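Local coordinates for solute-binding protein (Thermoactinomyces vulgaris, PDB 2ZYK) that probably binds cyclodextrins and related malto-oligosaccharides at the cell surface and hands them on for transport across the membrane, at residues 110-115 / 123-128; 199-204 / 387-392. All blocks are in the same frame, centred on the assembly; numbering follows the deposited sequence.

Contact 1 (110-115 with 123-128) is mostly buried and joins neighbours in sequence: helix 109-114 and the strand 120-129 that follows it across a short hairpin. Contact 2 (199-204 with 387-392) lies farther from the centre of the chain, partly open to solvent, and brings the short strand 200-201 against helix 377-395, close to the C-terminus. The two share no helix or strand, and their centres are 27 Å apart. Contact 1 is wholly apolar in its side chains, arranged round a proline ring. In contact 2 a smaller apolar patch is flanked by a weak lysine-to-carbonyl hydrogen bond at the exposed side.

Contact 1 of 2, residues 110-115 / 123-128; sequences VAMKAL and GLPKAI
L115 lays CD2 over one face of the P125 pyrrolidine ring, 3.5 Å from P125 N. On that same side of the ring, the A111 methyl meets the CB-CG edge (A111 CB to P125 CB 3.8 Å) and M112 the CG-CD edge, its SD 3.7 Å from P125 CD, with the methionine side chain crossing the proline at about a right angle. Two bends, chi2 -65° and chi3 -81°, curl M112 round so that its sulfur and methyl turn to the strand; CE then reaches L124 CD2 at 4.2 Å.

The same L115 methyl also stands above the flat peptide of G123, with CD2 3.4 Å from G123 O, so one branch of one leucine rests on both the proline ring and a peptide plane. Glycine at 123 leaves the leucine beside bare backbone. An alanine in place of L115 would keep CB near the G123 carbonyl but remove the branch over the proline, which would probably leave that face of P125 uncovered and a gap beside G123 O. Farther along, V110 CG1 meets I128 CD1 at 4.2 Å, the two side chains crossing at about a right angle. The I128 side chain is about 11 Å from a bound glucose, so the contact lies near the sugar site, not in it.

Over the residues concerned, the axes of 110-114 and 123-125 run roughly antiparallel, at 149° and 8.0 Å. That follows from the topology: the chain leaves the helix at L115, turns through the hairpin of 116-117 and 120-129, and comes back along the helix. F107 and P321 also touch the P125 side chain. Strand 120-129 pairs with strand 278-287, where K126 and A127 form a classic beta bulge opposite K282, and V281 of that strand packs on A114, L115 and I128.

Contact 2 of 2, residues 199-204 / 387-392; sequences NEIGLN and IMKEKI
N199 and K389 make the closest backbone approach, 7.6 Å between their CA atoms, where the short strand about 200-201 is joined to the C-terminal helix 377-395, leaving side chains to bridge the gap. I201 and M388 do so from opposite sides. I201 points at the helix and sets CD1 3.9 Å from M388 CB, while its other branch, CG2, lies 4.2 Å from M388 SD. That second branch stands anti to the backbone N, which puts CG1 beside the N and directs CD1 toward M388 CB. The two side chains meet at a slant, one isoleucine arm near the base of M388 and the other near its sulfur. The methionine then bends at chi3 (-149°), and its CE touches L203 CD2 at 4.2 Å, the two side chains crossing about perpendicularly. V385, one turn earlier on the same helix, packs on I201 and L203, and V358 and P362 of helix 357-371 lie against M388.

K389 leaves the helix on the exposed side of this patch and stretches to the strand. Chi2 and chi3 are extended, and a turn at chi4 (-63°) brings NZ to 3.1 Å from N199 O. The ammonium approaches from above the peptide plane, and the bond is weak. E200 OE2 stays 5.6 Å from K389 NZ, too far for a salt bridge, though its charge may still favour the lysine there. The chemistry is therefore graded: methionine, isoleucine and leucine pack together on the inner side, and a lysine whose weak bond goes to a backbone carbonyl rather than a carboxylate borders the solvent.

Contact 1 of 2, residues 110-115 / 123-128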
# COMPACT_ATOMS: atom_id res chain seq x y z
N VAL A 110 -3.07 -8.99 12.41
CA VAL A 110 -2.89 -7.63 11.93
C VAL A 110 -3.68 -7.43 10.63
O VAL A 110 -4.41 -6.45 10.49
CB VAL A 110 -1.39 -7.28 11.74
CG1 VAL A 110 -1.21 -5.94 11.01
CG2 VAL A 110 -0.70 -7.23 13.08
N ALA A 111 -3.55 -8.38 9.71
CA ALA A 111 -4.26 -8.29 8.44
C ALA A 111 -5.77 -8.28 8.62
O ALA A 111 -6.47 -7.44 8.03
CB ALA A 111 -3.84 -9.41 7.51
N MET A 112 -6.28 -9.18 9.46
CA MET A 112 -7.72 -9.31 9.71
C MET A 112 -8.29 -8.08 10.41
O MET A 112 -9.43 -7.70 10.15
CB MET A 112 -8.05 -10.58 10.50
CG MET A 112 -7.77 -11.87 9.75
SD MET A 112 -8.79 -12.09 8.28
CE MET A 112 -10.32 -12.70 8.98
N LYS A 113 -7.50 -7.47 11.28
CA LYS A 113 -7.92 -6.25 11.96
C LYS A 113 -8.01 -5.07 11.00
O LYS A 113 -8.96 -4.28 11.07
CB LYS A 113 -7.00 -5.94 13.13
CG LYS A 113 -7.54 -4.88 14.08
CD LYS A 113 -6.65 -4.76 15.31
CE LYS A 113 -7.05 -3.54 16.14
NZ LYS A 113 -6.33 -3.54 17.45
N ALA A 114 -7.05 -4.96 10.08
CA ALA A 114 -7.06 -3.91 9.05
C ALA A 114 -8.29 -3.99 8.15
O ALA A 114 -8.76 -2.97 7.62
CB ALA A 114 -5.80 -3.94 8.24
N LEU A 115 -8.81 -5.21 7.99
CA LEU A 115 -10.01 -5.48 7.19
C LEU A 115 -11.32 -5.45 7.99
O LEU A 115 -12.36 -5.88 7.49
CB LEU A 115 -9.88 -6.85 6.51
CG LEU A 115 -9.22 -6.97 5.14
CD1 LEU A 115 -8.30 -5.79 4.78
CD2 LEU A 115 -8.49 -8.29 5.05
N GLY A 123 -13.40 -8.34 4.62
CA GLY A 123 -12.68 -9.12 3.64
C GLY A 123 -11.65 -10.09 4.13
O GLY A 123 -11.34 -10.15 5.32
N LEU A 124 -11.10 -10.83 3.17
CA LEU A 124 -10.05 -11.80 3.41
C LEU A 124 -8.76 -11.32 2.75
O LEU A 124 -8.77 -10.90 1.60
CB LEU A 124 -10.47 -13.20 2.91
CG LEU A 124 -11.76 -13.73 3.58
CD1 LEU A 124 -12.23 -15.07 2.99
CD2 LEU A 124 -11.60 -13.82 5.11
N PRO A 125 -7.63 -11.36 3.50
CA PRO A 125 -6.38 -10.72 3.05
C PRO A 125 -5.66 -11.43 1.90
O PRO A 125 -5.68 -12.66 1.83
CB PRO A 125 -5.52 -10.68 4.31
CG PRO A 125 -6.10 -11.68 5.25
CD PRO A 125 -7.50 -12.00 4.82
N LYS A 126 -5.04 -10.66 1.02
CA LYS A 126 -4.22 -11.21 -0.06
C LYS A 126 -2.75 -10.90 0.15
O LYS A 126 -1.87 -11.63 -0.32
CB LYS A 126 -4.60 -10.60 -1.40
CG LYS A 126 -5.97 -10.93 -1.90
CD LYS A 126 -6.02 -10.69 -3.39
CE LYS A 126 -6.75 -9.43 -3.73
NZ LYS A 126 -6.66 -9.21 -5.20
N ALA A 127 -2.48 -9.79 0.83
CA ALA A 127 -1.15 -9.22 0.91
C ALA A 127 -1.01 -8.31 2.13
O ALA A 127 -1.87 -7.47 2.39
CB ALA A 127 -0.85 -8.42 -0.36
N ILE A 128 0.06 -8.52 2.87
CA ILE A 128 0.49 -7.61 3.93
C ILE A 128 1.75 -6.94 3.36
O ILE A 128 2.61 -7.60 2.76
CB ILE A 128 0.80 -8.39 5.23
CG1 ILE A 128 1.26 -7.46 6.36
CG2 ILE A 128 1.81 -9.53 4.97
CD1 ILE A 128 0.16 -7.02 7.24

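Contact 2 of 2, residues 199-204 / 387-392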
# COMPACT_ATOMS: atom_id res chain seq x y z
N ASN A 199 -11.23 14.71 14.03
CA ASN A 199 -11.17 16.17 14.23
C ASN A 199 -9.84 16.71 14.74
O ASN A 199 -9.67 17.93 14.84
CB ASN A 199 -12.29 16.62 15.18
CG ASN A 199 -13.67 16.32 14.64
OD1 ASN A 199 -14.60 16.07 15.41
ND2 ASN A 199 -13.82 16.35 13.32
N GLU A 200 -8.92 15.82 15.07
CA GLU A 200 -7.60 16.21 15.55
C GLU A 200 -6.52 15.71 14.59
O GLU A 200 -5.84 14.72 14.85
CB GLU A 200 -7.36 15.73 16.99
CG GLU A 200 -8.40 16.20 18.01
CD GLU A 200 -8.39 17.71 18.21
OE1 GLU A 200 -7.38 18.22 18.75
OE2 GLU A 200 -9.37 18.39 17.82
N ILE A 201 -6.41 16.39 13.46
CA ILE A 201 -5.38 16.10 12.46
C ILE A 201 -4.04 16.65 12.96
O ILE A 201 -3.95 17.81 13.37
CB ILE A 201 -5.78 16.66 11.07
CG1 ILE A 201 -7.01 15.92 10.54
CG2 ILE A 201 -4.61 16.57 10.09
CD1 ILE A 201 -7.76 16.62 9.43
N GLY A 202 -3.01 15.81 12.94
CA GLY A 202 -1.69 16.19 13.45
C GLY A 202 -0.70 16.62 12.38
O GLY A 202 0.48 16.80 12.67
N LEU A 203 -1.20 16.82 11.16
CA LEU A 203 -0.35 17.07 10.00
C LEU A 203 0.13 18.53 9.83
O LEU A 203 0.74 18.87 8.81
CB LEU A 203 -1.01 16.51 8.74
CG LEU A 203 -0.70 15.06 8.30
CD1 LEU A 203 -0.13 14.19 9.41
CD2 LEU A 203 -1.91 14.40 7.66
N ASN A 204 -0.14 19.37 10.83
CA ASN A 204 0.40 20.73 10.87
C ASN A 204 0.93 21.10 12.27
O ASN A 204 1.13 22.28 12.59
CB ASN A 204 -0.61 21.77 10.34
CG ASN A 204 -1.80 21.97 11.26
OD1 ASN A 204 -2.19 21.07 12.00
ND2 ASN A 204 -2.39 23.15 11.19
N ILE A 387 -7.81 22.49 4.17
CA ILE A 387 -8.51 21.84 3.08
C ILE A 387 -9.09 20.49 3.52
O ILE A 387 -10.23 20.16 3.18
CB ILE A 387 -7.61 21.70 1.82
CG1 ILE A 387 -7.30 23.10 1.25
CG2 ILE A 387 -8.30 20.84 0.77
CD1 ILE A 387 -6.24 23.15 0.18
N MET A 388 -8.31 19.74 4.30
CA MET A 388 -8.73 18.47 4.90
C MET A 388 -9.97 18.65 5.78
O MET A 388 -10.93 17.89 5.66
CB MET A 388 -7.60 17.83 5.72
CG MET A 388 -6.42 17.29 4.91
SD MET A 388 -5.07 16.64 5.95
CE MET A 388 -3.65 16.99 4.92
N LYS A 389 -9.94 19.66 6.66
CA LYS A 389 -11.03 19.92 7.60
C LYS A 389 -12.29 20.36 6.87
O LYS A 389 -13.39 19.90 7.19
CB LYS A 389 -10.63 20.96 8.65
CG LYS A 389 -9.50 20.51 9.58
CD LYS A 389 -9.31 21.46 10.76
CE LYS A 389 -8.37 20.88 11.81
NZ LYS A 389 -8.87 19.62 12.42
N GLU A 390 -12.12 21.24 5.87
CA GLU A 390 -13.20 21.65 4.97
C GLU A 390 -13.90 20.45 4.32
O GLU A 390 -15.13 20.44 4.22
CB GLU A 390 -12.67 22.60 3.88
CG GLU A 390 -12.55 24.07 4.33
CD GLU A 390 -11.64 24.93 3.44
OE1 GLU A 390 -11.39 24.60 2.26
OE2 GLU A 390 -11.17 25.98 3.93
N LYS A 391 -13.13 19.44 3.90
CA LYS A 391 -13.68 18.27 3.20
C LYS A 391 -14.43 17.33 4.13
O LYS A 391 -15.36 16.64 3.69
CB LYS A 391 -12.59 17.51 2.44
CG LYS A 391 -12.05 18.19 1.19
CD LYS A 391 -12.91 17.96 -0.06
CE LYS A 391 -12.18 18.49 -1.32
NZ LYS A 391 -13.10 18.92 -2.44
N ILE A 392 -14.04 17.29 5.40
CA ILE A 392 -14.75 16.48 6.40
C ILE A 392 -16.24 16.83 6.38
O ILE A 392 -17.09 15.97 6.63
CB ILE A 392 -14.18 16.66 7.84
CG1 ILE A 392 -12.66 16.43 7.90
CG2 ILE A 392 -14.88 15.75 8.84
CD1 ILE A 392 -12.19 15.11 7.35